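Local structure of charybdin (Charybdis maritima, 2B7U) at residues Trp202-Ser206 against Leu240-Glu244. The protein is a plant protein of the ribosome-inactivating protein family. Sequence-based numbering, arbitrary orientation.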
# COMPACT_ATOMS: atom_id res chain seq x y z
N TRP A 202 1.02 -0.95 10.66
CA TRP A 202 0.87 -2.19 9.86
C TRP A 202 2.03 -3.16 10.06
O TRP A 202 1.82 -4.34 10.20
CB TRP A 202 0.73 -1.90 8.37
CG TRP A 202 0.47 -3.11 7.50
CD1 TRP A 202 -0.62 -3.92 7.54
CD2 TRP A 202 1.34 -3.64 6.51
NE1 TRP A 202 -0.50 -4.92 6.59
CE2 TRP A 202 0.69 -4.75 5.93
CE3 TRP A 202 2.59 -3.25 6.00
CZ2 TRP A 202 1.25 -5.48 4.88
CZ3 TRP A 202 3.15 -3.97 4.95
CH2 TRP A 202 2.46 -5.07 4.40
N VAL A 203 3.24 -2.63 10.05
CA VAL A 203 4.43 -3.47 10.16
C VAL A 203 4.44 -4.12 11.55
O VAL A 203 4.64 -5.34 11.70
CB VAL A 203 5.72 -2.64 9.91
CG1 VAL A 203 6.91 -3.44 10.25
CG2 VAL A 203 5.74 -2.18 8.47
N ARG A 204 4.23 -3.31 12.58
CA ARG A 204 4.21 -3.80 13.97
C ARG A 204 3.07 -4.80 14.22
O ARG A 204 3.26 -5.86 14.82
CB ARG A 204 4.06 -2.64 14.93
CG ARG A 204 5.28 -1.84 15.24
CD ARG A 204 5.15 -1.30 16.69
NE ARG A 204 3.86 -0.65 16.87
CZ ARG A 204 2.99 -0.85 17.86
NH1 ARG A 204 3.23 -1.67 18.88
NH2 ARG A 204 1.85 -0.19 17.86
N PHE A 205 1.86 -4.47 13.76
CA PHE A 205 0.72 -5.37 13.92
C PHE A 205 0.93 -6.69 13.17
O PHE A 205 0.59 -7.77 13.69
CB PHE A 205 -0.56 -4.71 13.37
CG PHE A 205 -1.11 -3.56 14.20
CD1 PHE A 205 -2.13 -2.76 13.67
CD2 PHE A 205 -0.66 -3.30 15.47
CE1 PHE A 205 -2.68 -1.73 14.43
CE2 PHE A 205 -1.23 -2.25 16.23
CZ PHE A 205 -2.23 -1.49 15.69
N SER A 206 1.48 -6.63 11.96
CA SER A 206 1.74 -7.86 11.21
C SER A 206 2.67 -8.76 12.01
O SER A 206 2.44 -9.96 12.09
CB SER A 206 2.37 -7.55 9.86
OG SER A 206 1.42 -6.92 9.01
N LEU A 240 -6.82 -6.36 9.57
CA LEU A 240 -5.90 -6.42 8.43
C LEU A 240 -6.50 -7.14 7.24
O LEU A 240 -7.15 -8.16 7.35
CB LEU A 240 -4.58 -7.11 8.80
CG LEU A 240 -3.56 -6.21 9.50
CD1 LEU A 240 -4.03 -5.76 10.86
CD2 LEU A 240 -2.16 -6.81 9.59
N GLY A 241 -6.31 -6.56 6.08
CA GLY A 241 -6.63 -7.19 4.82
C GLY A 241 -5.58 -8.14 4.30
O GLY A 241 -5.87 -9.06 3.51
N ILE A 242 -4.33 -7.88 4.67
CA ILE A 242 -3.18 -8.68 4.28
C ILE A 242 -2.07 -8.40 5.30
O ILE A 242 -2.03 -7.32 5.90
CB ILE A 242 -2.79 -8.42 2.77
CG1 ILE A 242 -1.83 -9.51 2.27
CG2 ILE A 242 -2.23 -7.03 2.61
CD1 ILE A 242 -1.89 -9.69 0.79
N VAL A 243 -1.23 -9.40 5.54
CA VAL A 243 -0.25 -9.39 6.62
C VAL A 243 1.19 -9.40 6.10
O VAL A 243 1.52 -10.25 5.28
CB VAL A 243 -0.47 -10.61 7.54
CG1 VAL A 243 0.49 -10.57 8.68
CG2 VAL A 243 -1.93 -10.68 8.01
N GLU A 244 2.05 -8.49 6.56
CA GLU A 244 3.46 -8.52 6.20
C GLU A 244 4.16 -9.69 6.88
O GLU A 244 3.78 -10.05 7.98
CB GLU A 244 4.13 -7.21 6.64
CG GLU A 244 5.40 -6.97 5.93
CD GLU A 244 6.16 -5.79 6.43
OE1 GLU A 244 6.36 -5.67 7.64
OE2 GLU A 244 6.62 -4.98 5.57
O HOH W 1 6.18 -6.98 10.13
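Trp202 turns CG away from its own backbone N (chi1 -176°) and Glu244 does the same with an extended chain beyond CG (chi1 -161°), which lays the glutamate across the indole at about a right angle. Evidence for a CH-pi contact is the position of Glu244 CB, 3.8 Å from the centroid of the Trp202 six-membered ring and 23° off its normal. At the ring edge, Trp202 NE1 donates to Ile242 O over 2.9 Å; this oxygen lies in the indole plane, although the donor is tilted from the carbonyl plane. The edge bond, with the packing over the face, is consistent with a ring of fixed rotation.

One helical turn on, Ser206 OG accepts from Glu244 N at 3.0 Å and donates to Trp202 O at 2.9 Å, so a single hydroxyl links the helix backbone to the loop. Trp202 O also takes the regular helical bond from Ser206 N, the two donors arriving from opposite faces of its plane. On exposed Val203, CG1 lies 3.5 Å from Glu244 OE1, and one water donates to both OE1 and Val203 O. Leu240 CD2 approaches the indole obliquely, 3.9 Å from Trp202 CD1, while Arg170 makes a cation-pi contact with this ring and Phe171 meets it steeply.

Residues 240-244 thus form a loop without regular secondary structure, with backbone hydrogen bonds between Val243 and both Pro44 and Leu46, that packs the C-terminal part of the chain against the start of helix 202-214 within the ribosome-inactivating protein fold.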